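Local coordinates for ribonuclease S-F11 (PDB 1IOO), which cleaves RNA as a secreted T2-family ribonuclease of the style and takes part in the self-incompatibility by which a flowering plant rejects its own pollen, at residues A[10-15]-A[24-29]; A[44-49]-A[92-97]; A[149-154]-A[161-166]. One frame throughout, in Å; residues are numbered along the deposited sequence.

In the fold
From the N terminus, strand 4-10 runs into helix 12-18, and interaction 1 closes the short loop that leads from this helix to strand 30-37. Interaction 2 opens only afterwards: it spans 42 residues, largely helical, and ties the loop before helix 57-66 to the loop that follows helix 82-92 by a disulfide. Interaction 3 comes last, a beta hairpin of strands 150-154 and 162-170. The three follow in series, neither nested nor crossed. Interactions 1 and 3 touch, through Ser-14 with Glu-162 and Trp-11 with Tyr-164, as strand 4-10 pairs with strand 162-170 and helix 12-18 follows it; interaction 2 lies across the chain's centre, about 28 Å from interaction 1 between centres.

Interaction 1. Residues A[10-15]-A[24-29]; sequences TWPASF and IAPNNF. With NAG (2-acetamido-2-deoxy-beta-D-glucopyranose), chain C.
Trp-11, Pro-12 and Phe-29 carry this contact, in which the N-cap turn of helix 12-18 packs on the loop that returns to strand 30-37 in the antiparallel sheet of the T2 ribonuclease fold. Trp-11 holds the N-cap position and Pro-12 the first turn, where a residue without a backbone N-H costs the helix no bond.

The aromatic packing joins Trp-11 to Phe-29. Trp-11 CG stands anti to the backbone N (chi1 180°), beside the carbonyl carbon. The two side chains cross at about a right angle, though their ring planes are 44° apart, an oblique pair. Trp-11 CE3 lies over the centre of the phenyl face, 3.7 Å above its plane. Further out, CZ3 reaches Asn-28 CA and CH2 lies 3.9 Å from Asn-27 OD1. The polar ends are held by the C-terminal tail: Trp-11 NE1 donates to Arg-195 O, and Asn-27 OD1 accepts from Arg-196.

The aliphatic packing centres on Pro-12, whose CB meets Ala-25 CB and Pro-26 CD, each at 3.7 Å. Compact, rigid residues suit such close backbones. The same ring lies against two carbonyls, with Pro-12 CD 3.1 Å from Asn-28 O and Pro-12 CB 3.2 Å from Pro-26 O.

Polar links are few. Phe-29 CA makes a CA-H...O contact of 3.3 Å with Thr-10 O. A water bridges the segments, accepting from Ala-13 N and donating to Pro-26 O, above one face of the indole towards its rim.

The side chain of Asn-28 starts away from segment 10-15 and bears the N-linked glycan, which Lys-112 also binds. Its OD1 accepts from Phe-29 N at 3.0 Å, the donor standing above the carbonyl plane, while ND2 is bonded to C1 of the sugar at 1.5 Å.

Interaction 2. Residues A[44-49]-A[92-97]; sequences HNCKPK and GSCCQK
The carboxamide of Gln-96 is the flat group that reaches across to segment 44-49: its NE2 donates to Pro-48 O at 3.0 Å, approaching nearly along the C=O axis, with the acceptor tilted from the amide plane. The same nitrogen donates to Ser-93 O of its own turn, at 2.9 Å and almost in the amide plane. Two carbonyl acceptors thus fix the rotation of this amide, a task suited to glutamine, whose NH2 has two hydrogens and whose chain, extended beyond CG, spans the gap. The imidazole of His-44 has Asn-45 CG at its edge, in plane; ND1 donates to Asn-45 OD1 with an N-H...O angle of 168°. This pair extends away from the facing segment, although His-44 CA touches Cys-94 SG.

The covalent link is the disulfide between Cys-46 and Cys-94, with the sulfurs 2.0 Å apart and a torsion of 94° about the S-S bond, close to the relaxed value. Both sulfurs stand anti to their carbonyl carbons. Beside the bridge, Cys-46 CB rests 3.2 Å from Ser-93 O.

Ser-93 occupies the second position of a type I turn from Gly-92 to Cys-95. Its OG, set between backbone N and carbonyl carbon (chi1 61°), receives a weak bond from Cys-46 N at 3.1 Å and also bonds Ile-89 O, one turn back in helix 82-92. A small hydroxyl serves both backbones here.

Upstream lies Lys-90, which probably binds the RNA phosphate, as in relatives. Together the contacts form a disulfide cross-link near the surface, common in secreted enzymes, joining a loop to the chain just past the end of the helix that carries the proton acceptor His-91 and, by similarity, the active-site Gln-87.

Interaction 3. Residues A[149-154]-A[161-166]; sequences PDIKCA and PELYEI
Lys-152 and Glu-165 face each other in a beta hairpin, strands 150-154 and 162-170, interrupted by a classic beta bulge: Tyr-164 and Glu-165 both lie opposite Lys-152. The two side chains share one face of the sheet and cross obliquely. Lys-152, extended beyond CG, lays its CD 3.5 Å from Glu-165 OE1, while NZ stays 4.1 Å from that oxygen, beyond a salt bridge, and bonds Gln-6 instead. The long lysine thus offers methylenes to its neighbour and its charge to strand 4-10. The side chain of Glu-165 lies about 3 Å from that of His-32, the proton donor.

On the opposite face Ile-151 and Ile-166 run side by side, pointing the same way, with CD1 of the first 4.2 Å from CG2 of the second. Branched apolar residues suit this face, where helix 134-145 packs on both. Leu-163 starts away from segment 149-154, yet its CD1 reaches Ile-151 CG2, which stands anti to its backbone N, at a tight 3.5 Å.

Past the bulge, Ala-154 presents only CB to the ring of Tyr-164, 3.7 Å from CD1 and meeting it obliquely. The phenol then leads away to helix 12-18 and, just past its end, Asn-19 ND2, which is hydrogen-bonded to OH. Cys-153 diverges from Leu-163 and forms a disulfide with Cys-186.

The extra residue is accommodated at Lys-152 O, which accepts twice: from Tyr-164 N at 3.0 Å in the carbonyl plane and from Glu-165 N at 3.3 Å, tilted 34° from it.

Interaction 1. Residues A[10-15]-A[24-29]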
loop_
_atom_site.group_PDB
_atom_site.type_symbol
_atom_site.label_atom_id
_atom_site.label_comp_id
_atom_site.label_asym_id
_atom_site.label_seq_id
_atom_site.Cartn_x
_atom_site.Cartn_y
_atom_site.Cartn_z
ATOM N N THR A 10 -2.300 0.207 2.917
ATOM C CA THR A 10 -2.365 -0.195 4.309
ATOM C C THR A 10 -3.763 -0.005 4.886
ATOM O O THR A 10 -4.455 0.956 4.558
ATOM C CB THR A 10 -1.458 0.700 5.186
ATOM O OG1 THR A 10 -0.085 0.502 4.839
ATOM C CG2 THR A 10 -1.682 0.409 6.664
ATOM N N TRP A 11 -4.190 -0.960 5.702
ATOM C CA TRP A 11 -5.406 -0.791 6.472
ATOM C C TRP A 11 -4.983 -0.246 7.834
ATOM O O TRP A 11 -4.449 -0.982 8.658
ATOM C CB TRP A 11 -6.150 -2.125 6.621
ATOM C CG TRP A 11 -7.429 -2.016 7.420
ATOM C CD1 TRP A 11 -7.764 -2.744 8.525
ATOM C CD2 TRP A 11 -8.521 -1.110 7.189
ATOM N NE1 TRP A 11 -8.990 -2.350 8.999
ATOM C CE2 TRP A 11 -9.478 -1.348 8.201
ATOM C CE3 TRP A 11 -8.782 -0.122 6.227
ATOM C CZ2 TRP A 11 -10.678 -0.633 8.282
ATOM C CZ3 TRP A 11 -9.977 0.594 6.306
ATOM C CH2 TRP A 11 -10.909 0.332 7.331
ATOM N N PRO A 12 -5.137 1.074 8.054
ATOM C CA PRO A 12 -4.743 1.759 9.292
ATOM C C PRO A 12 -5.044 1.075 10.611
ATOM O O PRO A 12 -4.167 0.980 11.473
ATOM C CB PRO A 12 -5.399 3.125 9.154
ATOM C CG PRO A 12 -5.299 3.359 7.675
ATOM C CD PRO A 12 -5.787 2.027 7.140
ATOM N N ALA A 13 -6.273 0.606 10.786
ATOM C CA ALA A 13 -6.634 -0.053 12.032
ATOM C C ALA A 13 -5.693 -1.214 12.331
ATOM O O ALA A 13 -5.288 -1.417 13.475
ATOM C CB ALA A 13 -8.072 -0.528 11.973
ATOM N N SER A 14 -5.341 -1.975 11.300
ATOM C CA SER A 14 -4.436 -3.098 11.480
ATOM C C SER A 14 -3.002 -2.615 11.696
ATOM O O SER A 14 -2.298 -3.103 12.581
ATOM C CB SER A 14 -4.493 -4.027 10.266
ATOM O OG SER A 14 -3.693 -5.179 10.467
ATOM N N PHE A 15 -2.570 -1.650 10.891
ATOM C CA PHE A 15 -1.217 -1.138 11.016
ATOM C C PHE A 15 -0.951 -0.597 12.418
ATOM O O PHE A 15 0.105 -0.846 12.994
ATOM C CB PHE A 15 -0.958 -0.019 10.001
ATOM C CG PHE A 15 0.445 0.519 10.047
ATOM C CD1 PHE A 15 1.444 -0.046 9.262
ATOM C CD2 PHE A 15 0.773 1.557 10.911
ATOM C CE1 PHE A 15 2.758 0.416 9.338
ATOM C CE2 PHE A 15 2.079 2.028 11.003
ATOM C CZ PHE A 15 3.076 1.456 10.212
ATOM N N ILE A 24 -3.695 9.359 14.410
ATOM C CA ILE A 24 -4.946 8.627 14.537
ATOM C C ILE A 24 -5.165 7.825 13.265
ATOM O O ILE A 24 -5.011 8.360 12.171
ATOM C CB ILE A 24 -6.151 9.592 14.728
ATOM C CG1 ILE A 24 -6.021 10.344 16.056
ATOM C CG2 ILE A 24 -7.462 8.814 14.677
ATOM C CD1 ILE A 24 -6.080 9.463 17.285
ATOM N N ALA A 25 -5.487 6.543 13.399
ATOM C CA ALA A 25 -5.677 5.692 12.228
ATOM C C ALA A 25 -6.910 6.096 11.429
ATOM O O ALA A 25 -8.023 6.085 11.950
ATOM C CB ALA A 25 -5.794 4.235 12.651
ATOM N N PRO A 26 -6.727 6.485 10.153
ATOM C CA PRO A 26 -7.887 6.867 9.341
ATOM C C PRO A 26 -8.763 5.641 9.115
ATOM O O PRO A 26 -8.265 4.517 9.113
ATOM C CB PRO A 26 -7.256 7.335 8.034
ATOM C CG PRO A 26 -5.923 7.853 8.464
ATOM C CD PRO A 26 -5.470 6.810 9.453
ATOM N N ASN A 27 -10.063 5.854 8.928
ATOM C CA ASN A 27 -10.986 4.743 8.678
ATOM C C ASN A 27 -11.074 4.442 7.188
ATOM O O ASN A 27 -12.152 4.207 6.644
ATOM C CB ASN A 27 -12.387 5.049 9.220
ATOM C CG ASN A 27 -13.368 3.914 8.960
ATOM O OD1 ASN A 27 -13.120 2.768 9.335
ATOM N ND2 ASN A 27 -14.482 4.227 8.309
ATOM N N ASN A 28 -9.921 4.446 6.535
ATOM C CA ASN A 28 -9.842 4.178 5.112
ATOM C C ASN A 28 -8.447 3.722 4.761
ATOM O O ASN A 28 -7.501 4.000 5.499
ATOM C CB ASN A 28 -10.180 5.453 4.344
ATOM C CG ASN A 28 -10.711 5.186 2.947
ATOM O OD1 ASN A 28 -10.846 4.041 2.515
ATOM N ND2 ASN A 28 -11.023 6.273 2.247
ATOM N N PHE A 29 -8.307 3.011 3.650
ATOM C CA PHE A 29 -6.993 2.554 3.242
ATOM C C PHE A 29 -6.100 3.729 2.905
ATOM O O PHE A 29 -6.562 4.750 2.394
ATOM C CB PHE A 29 -7.070 1.622 2.027
ATOM C CG PHE A 29 -7.681 0.289 2.327
ATOM C CD1 PHE A 29 -9.060 0.127 2.315
ATOM C CD2 PHE A 29 -6.878 -0.802 2.652
ATOM C CE1 PHE A 29 -9.638 -1.097 2.624
ATOM C CE2 PHE A 29 -7.444 -2.036 2.967
ATOM C CZ PHE A 29 -8.828 -2.184 2.953
HETATM C C1 NAG C . -11.579 6.175 0.911
HETATM C C2 NAG C . -12.716 7.204 0.786
HETATM C C3 NAG C . -13.243 7.259 -0.644
HETATM C C4 NAG C . -12.085 7.546 -1.590
HETATM C C5 NAG C . -11.030 6.450 -1.422
HETATM C C6 NAG C . -9.827 6.677 -2.313
HETATM C C7 NAG C . -14.502 7.830 2.282
HETATM C C8 NAG C . -15.814 7.421 2.929
HETATM N N2 NAG C . -13.794 6.868 1.697
HETATM O O3 NAG C . -14.216 8.289 -0.751
HETATM O O4 NAG C . -12.562 7.569 -2.945
HETATM O O5 NAG C . -10.550 6.442 -0.059
HETATM O O6 NAG C . -9.118 7.844 -1.924
HETATM O O7 NAG C . -14.140 9.010 2.315
HETATM O O HOH W 1 -8.588 1.711 9.353
#

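Interaction 2. Residues A[44-49]-A[92-97]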
loop_
_atom_site.group_PDB
_atom_site.type_symbol
_atom_site.label_atom_id
_atom_site.label_comp_id
_atom_site.label_asym_id
_atom_site.label_seq_id
_atom_site.Cartn_x
_atom_site.Cartn_y
_atom_site.Cartn_z
ATOM N N HIS A 44 15.193 -3.270 -4.932
ATOM C CA HIS A 44 15.216 -2.195 -3.941
ATOM C C HIS A 44 16.572 -1.500 -3.893
ATOM O O HIS A 44 17.581 -2.055 -4.326
ATOM C CB HIS A 44 14.882 -2.761 -2.555
ATOM C CG HIS A 44 15.862 -3.783 -2.065
ATOM N ND1 HIS A 44 16.968 -3.453 -1.314
ATOM C CD2 HIS A 44 15.916 -5.124 -2.246
ATOM C CE1 HIS A 44 17.662 -4.547 -1.052
ATOM N NE2 HIS A 44 17.045 -5.575 -1.607
ATOM N N ASN A 45 16.580 -0.283 -3.355
ATOM C CA ASN A 45 17.798 0.510 -3.223
ATOM C C ASN A 45 18.584 0.539 -4.524
ATOM O O ASN A 45 19.772 0.211 -4.558
ATOM C CB ASN A 45 18.675 -0.044 -2.099
ATOM C CG ASN A 45 18.014 0.063 -0.740
ATOM O OD1 ASN A 45 17.753 -0.942 -0.077
ATOM N ND2 ASN A 45 17.735 1.290 -0.317
ATOM N N CYS A 46 17.911 0.940 -5.596
ATOM C CA CYS A 46 18.532 1.032 -6.904
ATOM C C CYS A 46 19.441 2.255 -6.985
ATOM O O CYS A 46 19.184 3.275 -6.346
ATOM C CB CYS A 46 17.437 1.082 -7.979
ATOM S SG CYS A 46 16.433 -0.448 -8.030
ATOM N N LYS A 47 20.521 2.139 -7.752
ATOM C CA LYS A 47 21.460 3.240 -7.903
ATOM C C LYS A 47 21.244 3.965 -9.224
ATOM O O LYS A 47 20.826 3.365 -10.212
ATOM C CB LYS A 47 22.902 2.725 -7.819
ATOM C CG LYS A 47 23.218 1.976 -6.532
ATOM C CD LYS A 47 23.000 2.846 -5.299
ATOM C CE LYS A 47 23.228 2.048 -4.022
ATOM N NZ LYS A 47 23.023 2.872 -2.797
ATOM N N PRO A 48 21.527 5.276 -9.255
ATOM C CA PRO A 48 22.022 6.008 -8.089
ATOM C C PRO A 48 20.894 6.452 -7.169
ATOM O O PRO A 48 19.740 6.563 -7.592
ATOM C CB PRO A 48 22.739 7.195 -8.719
ATOM C CG PRO A 48 21.845 7.508 -9.879
ATOM C CD PRO A 48 21.559 6.128 -10.458
ATOM N N LYS A 49 21.229 6.685 -5.905
ATOM C CA LYS A 49 20.257 7.166 -4.939
ATOM C C LYS A 49 19.737 8.532 -5.367
ATOM O O LYS A 49 20.517 9.462 -5.575
ATOM C CB LYS A 49 20.908 7.260 -3.560
ATOM C CG LYS A 49 21.380 5.919 -3.025
ATOM C CD LYS A 49 22.532 6.061 -2.041
ATOM C CE LYS A 49 22.186 6.986 -0.891
ATOM N NZ LYS A 49 23.266 6.988 0.138
ATOM N N GLY A 92 11.417 4.351 -4.952
ATOM C CA GLY A 92 11.335 5.299 -6.051
ATOM C C GLY A 92 12.584 5.265 -6.912
ATOM O O GLY A 92 12.559 5.565 -8.105
ATOM N N SER A 93 13.694 4.885 -6.291
ATOM C CA SER A 93 14.981 4.818 -6.982
ATOM C C SER A 93 14.995 3.749 -8.078
ATOM O O SER A 93 15.872 3.750 -8.942
ATOM C CB SER A 93 16.080 4.492 -5.973
ATOM O OG SER A 93 15.840 3.232 -5.353
ATOM N N CYS A 94 14.013 2.856 -8.061
ATOM C CA CYS A 94 13.990 1.757 -9.016
ATOM C C CYS A 94 13.123 2.035 -10.253
ATOM O O CYS A 94 12.958 1.154 -11.099
ATOM C CB CYS A 94 13.537 0.491 -8.303
ATOM S SG CYS A 94 14.711 -0.029 -7.011
ATOM N N CYS A 95 12.593 3.249 -10.372
ATOM C CA CYS A 95 11.783 3.621 -11.538
ATOM C C CYS A 95 12.057 5.065 -11.952
ATOM O O CYS A 95 11.134 5.850 -12.168
ATOM C CB CYS A 95 10.287 3.437 -11.239
ATOM S SG CYS A 95 9.676 4.336 -9.778
ATOM N N GLN A 96 13.337 5.395 -12.092
ATOM C CA GLN A 96 13.754 6.757 -12.414
ATOM C C GLN A 96 13.711 7.071 -13.910
ATOM O O GLN A 96 13.839 8.231 -14.296
ATOM C CB GLN A 96 15.166 7.000 -11.901
ATOM C CG GLN A 96 15.298 6.934 -10.401
ATOM C CD GLN A 96 16.725 7.180 -9.953
ATOM O OE1 GLN A 96 17.284 8.250 -10.194
ATOM N NE2 GLN A 96 17.327 6.188 -9.305
ATOM N N LYS A 97 13.554 6.062 -14.757
ATOM C CA LYS A 97 13.520 6.326 -16.192
ATOM C C LYS A 97 12.182 6.899 -16.621
ATOM O O LYS A 97 12.121 7.793 -17.463
ATOM C CB LYS A 97 13.826 5.056 -16.985
ATOM C CG LYS A 97 15.235 4.539 -16.762
ATOM C CD LYS A 97 15.550 3.364 -17.669
ATOM C CE LYS A 97 16.939 2.821 -17.378
ATOM N NZ LYS A 97 17.969 3.889 -17.494
#

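Interaction 3. Residues A[149-154]-A[161-166]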
loop_
_atom_site.group_PDB
_atom_site.type_symbol
_atom_site.label_atom_id
_atom_site.label_comp_id
_atom_site.label_asym_id
_atom_site.label_seq_id
_atom_site.Cartn_x
_atom_site.Cartn_y
_atom_site.Cartn_z
ATOM N N PRO A 149 -4.715 -9.678 -7.142
ATOM C CA PRO A 149 -4.181 -8.719 -6.179
ATOM C C PRO A 149 -3.402 -9.541 -5.162
ATOM O O PRO A 149 -3.436 -10.769 -5.212
ATOM C CB PRO A 149 -5.435 -8.133 -5.557
ATOM C CG PRO A 149 -6.335 -9.362 -5.467
ATOM C CD PRO A 149 -6.120 -10.017 -6.828
ATOM N N ASP A 150 -2.676 -8.885 -4.265
ATOM C CA ASP A 150 -1.986 -9.619 -3.217
ATOM C C ASP A 150 -2.550 -9.249 -1.862
ATOM O O ASP A 150 -2.394 -8.120 -1.402
ATOM C CB ASP A 150 -0.469 -9.385 -3.235
ATOM C CG ASP A 150 0.279 -10.334 -2.291
ATOM O OD1 ASP A 150 -0.158 -11.497 -2.143
ATOM O OD2 ASP A 150 1.311 -9.932 -1.708
ATOM N N ILE A 151 -3.264 -10.189 -1.254
ATOM C CA ILE A 151 -3.832 -9.976 0.069
ATOM C C ILE A 151 -2.801 -10.343 1.129
ATOM O O ILE A 151 -2.398 -11.499 1.234
ATOM C CB ILE A 151 -5.096 -10.835 0.259
ATOM C CG1 ILE A 151 -6.059 -10.621 -0.919
ATOM C CG2 ILE A 151 -5.764 -10.493 1.580
ATOM C CD1 ILE A 151 -6.391 -9.168 -1.198
ATOM N N LYS A 152 -2.357 -9.351 1.892
ATOM C CA LYS A 152 -1.315 -9.569 2.890
ATOM C C LYS A 152 -1.880 -9.592 4.299
ATOM O O LYS A 152 -2.630 -8.704 4.696
ATOM C CB LYS A 152 -0.254 -8.474 2.754
ATOM C CG LYS A 152 0.307 -8.365 1.338
ATOM C CD LYS A 152 1.310 -7.237 1.218
ATOM C CE LYS A 152 1.817 -7.102 -0.209
ATOM N NZ LYS A 152 2.856 -6.042 -0.296
ATOM N N CYS A 153 -1.503 -10.610 5.063
ATOM C CA CYS A 153 -1.989 -10.729 6.423
ATOM C C CYS A 153 -0.882 -10.585 7.433
ATOM O O CYS A 153 0.301 -10.754 7.132
ATOM C CB CYS A 153 -2.650 -12.085 6.660
ATOM S SG CYS A 153 -4.222 -12.332 5.791
ATOM N N ALA A 154 -1.291 -10.242 8.646
ATOM C CA ALA A 154 -0.402 -10.153 9.774
ATOM C C ALA A 154 -1.031 -10.874 10.941
ATOM O O ALA A 154 -2.255 -10.982 11.018
ATOM C CB ALA A 154 -0.140 -8.698 10.137
ATOM N N PRO A 161 -4.976 -14.488 11.964
ATOM C CA PRO A 161 -4.542 -13.650 10.849
ATOM C C PRO A 161 -5.536 -12.531 10.593
ATOM O O PRO A 161 -6.746 -12.711 10.755
ATOM C CB PRO A 161 -4.459 -14.638 9.688
ATOM C CG PRO A 161 -5.526 -15.639 10.020
ATOM C CD PRO A 161 -5.313 -15.847 11.510
ATOM N N GLU A 162 -5.021 -11.368 10.214
ATOM C CA GLU A 162 -5.875 -10.236 9.924
ATOM C C GLU A 162 -5.403 -9.493 8.689
ATOM O O GLU A 162 -4.223 -9.535 8.340
ATOM C CB GLU A 162 -5.940 -9.281 11.114
ATOM C CG GLU A 162 -4.647 -8.590 11.481
ATOM C CD GLU A 162 -4.844 -7.656 12.654
ATOM O OE1 GLU A 162 -5.250 -6.494 12.437
ATOM O OE2 GLU A 162 -4.616 -8.097 13.798
ATOM N N LEU A 163 -6.340 -8.837 8.013
ATOM C CA LEU A 163 -6.013 -8.071 6.821
ATOM C C LEU A 163 -5.118 -6.907 7.193
ATOM O O LEU A 163 -5.526 -6.019 7.937
ATOM C CB LEU A 163 -7.298 -7.570 6.158
ATOM C CG LEU A 163 -7.138 -6.907 4.788
ATOM C CD1 LEU A 163 -6.549 -7.899 3.791
ATOM C CD2 LEU A 163 -8.496 -6.424 4.310
ATOM N N TYR A 164 -3.900 -6.909 6.665
ATOM C CA TYR A 164 -2.910 -5.896 7.010
ATOM C C TYR A 164 -2.682 -4.916 5.864
ATOM O O TYR A 164 -2.701 -3.697 6.058
ATOM C CB TYR A 164 -1.614 -6.624 7.363
ATOM C CG TYR A 164 -0.508 -5.757 7.886
ATOM C CD1 TYR A 164 -0.597 -5.164 9.143
ATOM C CD2 TYR A 164 0.658 -5.574 7.148
ATOM C CE1 TYR A 164 0.454 -4.414 9.662
ATOM C CE2 TYR A 164 1.716 -4.823 7.652
ATOM C CZ TYR A 164 1.610 -4.250 8.909
ATOM O OH TYR A 164 2.662 -3.530 9.426
ATOM N N GLU A 165 -2.455 -5.454 4.670
ATOM C CA GLU A 165 -2.226 -4.636 3.485
ATOM C C GLU A 165 -2.773 -5.320 2.245
ATOM O O GLU A 165 -2.932 -6.539 2.215
ATOM C CB GLU A 165 -0.724 -4.414 3.248
ATOM C CG GLU A 165 0.046 -3.770 4.376
ATOM C CD GLU A 165 1.548 -3.769 4.113
ATOM O OE1 GLU A 165 2.054 -4.753 3.530
ATOM O OE2 GLU A 165 2.223 -2.797 4.502
ATOM N N ILE A 166 -3.074 -4.524 1.228
ATOM C CA ILE A 166 -3.522 -5.052 -0.044
ATOM C C ILE A 166 -2.659 -4.506 -1.157
ATOM O O ILE A 166 -2.464 -3.297 -1.261
ATOM C CB ILE A 166 -4.986 -4.689 -0.347
ATOM C CG1 ILE A 166 -5.899 -5.347 0.684
ATOM C CG2 ILE A 166 -5.361 -5.159 -1.756
ATOM C CD1 ILE A 166 -7.356 -4.947 0.544
#